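Local atomic coordinates of aerotolerance-related membrane protein (Bacteroides fragilis, PDB entry 4JDU), a protein that binds calcium through the von Willebrand factor type A domain held in this chain, and probably takes part in aerotolerance. Residues A[19-25]-A[150-155]; A[115-119]-A[170-174]. The protein carries 6 engineered substitutions. One frame throughout, in Å; residues are numbered along the deposited sequence. Where two conformers were deposited one is given.

Contact 1: A[19-25]-A[150-155]; sequences NSMLAQD and APIPIE. With CA (calcium ion), chain C.
Ile152 lies across the 3-10 turn 19-22, which carries the end of the DxSxS motif of a von Willebrand factor type A domain. This motif supplies part of the metal ion-dependent adhesion site, or MIDAS. The two branches of Ile152 have different jobs. Ile152 CG2 is anti to the backbone N and comes to 3.3 Å from Asn19 O. The same methyl, Ile152 CG2, lies 4.0 Å from Leu22 CB. The other branch ends in Ile152 CD1, which rests 3.7 Å from Ser20 CA. The calcium lies beyond this backbone. Ser20 OG sits between its own backbone N and carbonyl carbon (chi1 61°), and from there it binds the calcium at 2.4 Å. Ser18 and Thr89 supply further ligands, and Asp117 takes a hydrogen bond with Ser20 OG. One of the calcium waters also accepts a hydrogen bond from Ser20 N, which ties the backbone of the turn to the metal shell.

Pro153 faces the end of the turn. Pro153 CD lies 3.4 Å from Leu22 O. The extended Gln24 side chain crosses the same ring at a slant, with Gln24 NE2 3.6 Å from Pro153 CG. The bent Glu155 side chain meets Leu22 at about a right angle, with Glu155 OE2 beside Leu22 CD1 and CD2. At the other end Ala150 CB touches Asp25 CB at 3.6 Å. The Asp25 carboxylate itself is held by a salt bridge to Arg30.

The direct contact is van der Waals, partly carbon against carbonyl oxygen, and water supplies polar bridges. One water donates to both Asn19 OD1 and Pro153 O. A second accepts from Gln24 N and donates to Pro151 O, 2.8 Å from that carbonyl oxygen.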
loop_
_atom_site.group_PDB
_atom_site.type_symbol
_atom_site.label_atom_id
_atom_site.label_comp_id
_atom_site.label_asym_id
_atom_site.label_seq_id
_atom_site.Cartn_x
_atom_site.Cartn_y
_atom_site.Cartn_z
ATOM N N ASN A 19 0.468 -8.305 -9.376
ATOM C CA ASN A 19 1.616 -8.736 -10.158
ATOM C C ASN A 19 2.558 -7.600 -10.566
ATOM O O ASN A 19 3.764 -7.794 -10.630
ATOM C CB ASN A 19 1.167 -9.540 -11.379
ATOM C CG ASN A 19 1.826 -10.901 -11.441
ATOM O OD1 ASN A 19 2.908 -11.048 -12.007
ATOM N ND2 ASN A 19 1.194 -11.896 -10.832
ATOM N N SER A 20 2.019 -6.409 -10.814
ATOM C CA SER A 20 2.877 -5.298 -11.232
ATOM C C SER A 20 3.901 -4.902 -10.163
ATOM O O SER A 20 4.925 -4.288 -10.473
ATOM C CB SER A 20 2.049 -4.085 -11.654
ATOM O OG SER A 20 1.257 -3.626 -10.572
HETATM N N MSE A 21 3.618 -5.235 -8.904
HETATM C CA MSE A 21 4.547 -4.926 -7.815
HETATM C C MSE A 21 5.834 -5.742 -7.884
HETATM O O MSE A 21 6.800 -5.458 -7.166
HETATM C CB MSE A 21 3.845 -5.084 -6.460
HETATM C CG MSE A 21 2.665 -4.116 -6.299
HETATM SE SE MSE A 21 3.260 -2.291 -5.959
HETATM C CE MSE A 21 3.879 -2.562 -4.122
ATOM N N LEU A 22 5.880 -6.739 -8.766
ATOM C CA LEU A 22 7.113 -7.502 -8.946
ATOM C C LEU A 22 8.098 -6.824 -9.910
ATOM O O LEU A 22 9.232 -7.277 -10.055
ATOM C CB LEU A 22 6.818 -8.942 -9.369
ATOM C CG LEU A 22 6.080 -9.759 -8.303
ATOM C CD1 LEU A 22 5.558 -11.050 -8.890
ATOM C CD2 LEU A 22 6.971 -10.048 -7.115
ATOM N N ALA A 23 7.683 -5.732 -10.543
ATOM C CA ALA A 23 8.608 -4.948 -11.366
ATOM C C ALA A 23 9.819 -4.503 -10.545
ATOM O O ALA A 23 9.701 -4.222 -9.345
ATOM C CB ALA A 23 7.908 -3.739 -11.982
ATOM N N GLN A 24 10.976 -4.451 -11.195
ATOM C CA GLN A 24 12.242 -4.184 -10.517
ATOM C C GLN A 24 12.847 -2.841 -10.903
ATOM O O GLN A 24 14.073 -2.665 -10.890
ATOM C CB GLN A 24 13.214 -5.341 -10.771
ATOM C CG GLN A 24 12.666 -6.678 -10.282
ATOM C CD GLN A 24 13.575 -7.845 -10.596
ATOM O OE1 GLN A 24 14.496 -7.730 -11.389
ATOM N NE2 GLN A 24 13.308 -8.985 -9.970
ATOM N N ASP A 25 11.991 -1.886 -11.253
ATOM C CA ASP A 25 12.469 -0.544 -11.534
ATOM C C ASP A 25 13.000 0.155 -10.286
ATOM O O ASP A 25 13.846 1.038 -10.376
ATOM C CB ASP A 25 11.424 0.297 -12.285
ATOM C CG ASP A 25 10.064 0.357 -11.587
ATOM O OD1 ASP A 25 9.775 -0.417 -10.644
ATOM O OD2 ASP A 25 9.238 1.192 -12.027
ATOM N N ALA A 150 8.706 -0.333 -16.373
ATOM C CA ALA A 150 9.516 -1.551 -16.360
ATOM C C ALA A 150 8.642 -2.769 -16.631
ATOM O O ALA A 150 7.432 -2.740 -16.373
ATOM C CB ALA A 150 10.234 -1.702 -15.024
ATOM N N PRO A 151 9.243 -3.861 -17.136
ATOM C CA PRO A 151 8.494 -5.110 -17.298
ATOM C C PRO A 151 8.387 -5.870 -15.980
ATOM O O PRO A 151 9.020 -5.485 -14.990
ATOM C CB PRO A 151 9.361 -5.896 -18.285
ATOM C CG PRO A 151 10.748 -5.458 -17.970
ATOM C CD PRO A 151 10.642 -3.994 -17.588
ATOM N N ILE A 152 7.584 -6.928 -15.963
ATOM C CA ILE A 152 7.376 -7.721 -14.754
ATOM C C ILE A 152 8.069 -9.085 -14.910
ATOM O O ILE A 152 7.619 -9.924 -15.691
ATOM C CB ILE A 152 5.876 -7.907 -14.496
ATOM C CG1 ILE A 152 5.160 -6.549 -14.502
ATOM C CG2 ILE A 152 5.651 -8.651 -13.179
ATOM C CD1 ILE A 152 3.655 -6.673 -14.583
ATOM N N PRO A 153 9.154 -9.314 -14.156
ATOM C CA PRO A 153 9.875 -10.588 -14.298
ATOM C C PRO A 153 9.101 -11.752 -13.701
ATOM O O PRO A 153 8.360 -11.610 -12.720
ATOM C CB PRO A 153 11.162 -10.355 -13.499
ATOM C CG PRO A 153 10.753 -9.343 -12.437
ATOM C CD PRO A 153 9.786 -8.425 -13.161
ATOM N N ILE A 154 9.295 -12.914 -14.308
ATOM C CA ILE A 154 8.720 -14.166 -13.845
ATOM C C ILE A 154 9.812 -14.973 -13.138
ATOM O O ILE A 154 10.860 -15.260 -13.722
ATOM C CB ILE A 154 8.139 -14.955 -15.046
ATOM C CG1 ILE A 154 7.026 -14.146 -15.721
ATOM C CG2 ILE A 154 7.624 -16.316 -14.616
ATOM C CD1 ILE A 154 6.639 -14.660 -17.115
ATOM N N GLU A 155 9.580 -15.339 -11.880
ATOM C CA GLU A 155 10.561 -16.123 -11.127
ATOM C C GLU A 155 10.869 -17.430 -11.844
ATOM O O GLU A 155 9.957 -18.110 -12.336
ATOM C CB GLU A 155 10.053 -16.448 -9.719
ATOM C CG GLU A 155 9.930 -15.263 -8.785
ATOM C CD GLU A 155 8.586 -14.565 -8.876
ATOM O OE1 GLU A 155 7.741 -14.969 -9.715
ATOM O OE2 GLU A 155 8.375 -13.608 -8.095
HETATM CA CA CA C . -1.066 -3.752 -10.081
HETATM O O HOH W 1 5.671 -12.267 -12.365
HETATM O O HOH W 2 -0.917 -5.977 -11.505
HETATM O O HOH W 3 11.543 -5.129 -13.911
HETATM O O HOH W 4 -1.206 -3.019 -12.432
#

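Contact 2: A[115-119]-A[170-174]; sequences ITDGE and VTRLN
Asp117 O and Asn174 N form the backbone bridge here, a nearly straight hydrogen bond of 2.9 Å that meets the carbonyl almost head-on. Leu173 CA adds a CH...O contact to Asp117 O at 3.4 Å. One carbonyl thus receives both a strong and a weak donor from 170-174. Leu173 CD1 also comes near Asp117 O, at 3.7 Å.

The second bond uses a side chain. The Glu119 chain is bent about CB-CG (chi2 -144°) and reaches back to Arg172 N, which donates to Glu119 OE1 at 2.8 Å. The N-H arrives from above the carboxylate, 53° out of its plane. Thr171 stands with its side chain turned toward the loop, and Thr171 OG1 lies 2.9 Å from Glu119 OE2.

Gly118, next after Asp117, has a positive phi, and Asn174 CB packs against Gly118 O at 3.4 Å. The end of Asn174 is engaged elsewhere: OD1 accepts from Met177 N and caps the helix 175-184.

Two small turns shape 115-119 from within. Thr116 OG1 accepts from Gly118 N, an ST turn, and is also bonded to Asp16. Asp117 OD1 accepts from Glu119 N at 3.1 Å, an Asx turn. The donor meets its anti side, 32° out of the carboxylate plane. The other oxygen, Asp117 OD2, faces Ser20 at the metal site and forms a salt bridge to Arg30. In this structure Asp117, just past strand 109-116, stands in the second shell of the calcium. It is also known as a calcium-binding residue of this protein. This is the usual place of the MIDAS aspartate in a von Willebrand factor type A domain.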
loop_
_atom_site.group_PDB
_atom_site.type_symbol
_atom_site.label_atom_id
_atom_site.label_comp_id
_atom_site.label_asym_id
_atom_site.label_seq_id
_atom_site.Cartn_x
_atom_site.Cartn_y
_atom_site.Cartn_z
ATOM N N ILE A 115 0.052 1.427 0.021
ATOM C CA ILE A 115 1.366 1.275 -0.610
ATOM C C ILE A 115 1.197 0.533 -1.934
ATOM O O ILE A 115 0.796 -0.629 -1.968
ATOM C CB ILE A 115 2.355 0.552 0.324
ATOM C CG1 ILE A 115 2.323 1.226 1.701
ATOM C CG2 ILE A 115 3.755 0.575 -0.250
ATOM C CD1 ILE A 115 3.269 0.638 2.708
ATOM N N THR A 116 1.479 1.223 -3.035
ATOM C CA THR A 116 1.042 0.754 -4.342
ATOM C C THR A 116 1.814 1.452 -5.448
ATOM O O THR A 116 2.415 2.495 -5.217
ATOM C CB THR A 116 -0.483 1.036 -4.527
ATOM O OG1 THR A 116 -0.938 0.520 -5.781
ATOM C CG2 THR A 116 -0.786 2.551 -4.459
ATOM N N ASP A 117 1.787 0.885 -6.651
ATOM C CA ASP A 117 2.314 1.585 -7.820
ATOM C C ASP A 117 1.199 2.399 -8.481
ATOM O O ASP A 117 1.419 3.084 -9.490
ATOM C CB ASP A 117 2.979 0.612 -8.798
ATOM C CG ASP A 117 2.077 -0.542 -9.197
ATOM O OD1 ASP A 117 0.834 -0.376 -9.182
ATOM O OD2 ASP A 117 2.619 -1.611 -9.544
ATOM N N GLY A 118 0.004 2.306 -7.912
ATOM C CA GLY A 118 -1.103 3.150 -8.323
ATOM C C GLY A 118 -1.687 2.784 -9.666
ATOM O O GLY A 118 -2.597 3.463 -10.153
ATOM N N GLU A 119 -1.171 1.726 -10.284
ATOM C CA GLU A 119 -1.742 1.231 -11.528
ATOM C C GLU A 119 -3.118 0.659 -11.255
ATOM O O GLU A 119 -3.335 -0.545 -11.413
ATOM C CB GLU A 119 -0.869 0.138 -12.129
ATOM C CG GLU A 119 0.317 0.658 -12.886
ATOM C CD GLU A 119 0.635 -0.181 -14.104
ATOM O OE1 GLU A 119 1.212 0.369 -15.067
ATOM O OE2 GLU A 119 0.318 -1.392 -14.096
ATOM N N VAL A 170 4.357 -3.494 -19.756
ATOM C CA VAL A 170 5.145 -2.483 -19.073
ATOM C C VAL A 170 4.254 -1.796 -18.055
ATOM O O VAL A 170 3.176 -1.299 -18.394
ATOM C CB VAL A 170 5.705 -1.444 -20.065
ATOM C CG1 VAL A 170 6.427 -0.336 -19.320
ATOM C CG2 VAL A 170 6.637 -2.122 -21.061
ATOM N N THR A 171 4.701 -1.794 -16.809
ATOM C CA THR A 171 3.965 -1.159 -15.722
ATOM C C THR A 171 4.678 0.098 -15.249
ATOM O O THR A 171 5.898 0.104 -15.110
ATOM C CB THR A 171 3.751 -2.122 -14.535
ATOM O OG1 THR A 171 3.192 -1.389 -13.440
ATOM C CG2 THR A 171 5.070 -2.783 -14.088
ATOM N N ARG A 172 3.903 1.154 -15.010
ATOM C CA ARG A 172 4.445 2.452 -14.624
ATOM C C ARG A 172 3.807 2.935 -13.330
ATOM O O ARG A 172 2.624 2.697 -13.085
ATOM C CB ARG A 172 4.160 3.481 -15.726
ATOM C CG ARG A 172 4.810 3.180 -17.059
ATOM C CD ARG A 172 4.360 4.132 -18.170
ATOM N NE ARG A 172 4.995 3.783 -19.436
ATOM C CZ ARG A 172 4.559 2.822 -20.247
ATOM N NH1 ARG A 172 3.481 2.117 -19.925
ATOM N NH2 ARG A 172 5.199 2.554 -21.373
ATOM N N LEU A 173 4.588 3.617 -12.502
ATOM C CA LEU A 173 4.012 4.329 -11.362
ATOM C C LEU A 173 3.011 5.341 -11.892
ATOM O O LEU A 173 3.339 6.144 -12.770
ATOM C CB LEU A 173 5.104 5.058 -10.583
ATOM C CG LEU A 173 4.589 5.974 -9.463
ATOM C CD1 LEU A 173 4.172 5.168 -8.259
ATOM C CD2 LEU A 173 5.658 6.981 -9.084
ATOM N N ASN A 174 1.784 5.284 -11.380
ATOM C CA ASN A 174 0.756 6.253 -11.745
ATOM C C ASN A 174 0.679 7.324 -10.679
ATOM O O ASN A 174 -0.159 7.267 -9.774
ATOM C CB ASN A 174 -0.603 5.571 -11.912
ATOM C CG ASN A 174 -1.657 6.508 -12.499
ATOM O OD1 ASN A 174 -1.555 7.733 -12.391
ATOM N ND2 ASN A 174 -2.679 5.931 -13.118
#

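Both contacts lie at the MIDAS end of the domain, and each sets a loop from a central-sheet strand against a segment of the small antiparallel sheet 150-151/170-171. The backbone bond from Thr171 N to Ala150 O joins the two segments of that sheet. The loops meet at the metal site, through Ser20 of contact 1 and Asp117 of contact 2. Both contacts are partly buried. Contact 2 is nearer the centre of the chain and more of its touching residues are buried. It relies on direct hydrogen bonds. Contact 1 is further out, its centre about 16 Å from that of the chain, and has van der Waals touches and bridging waters.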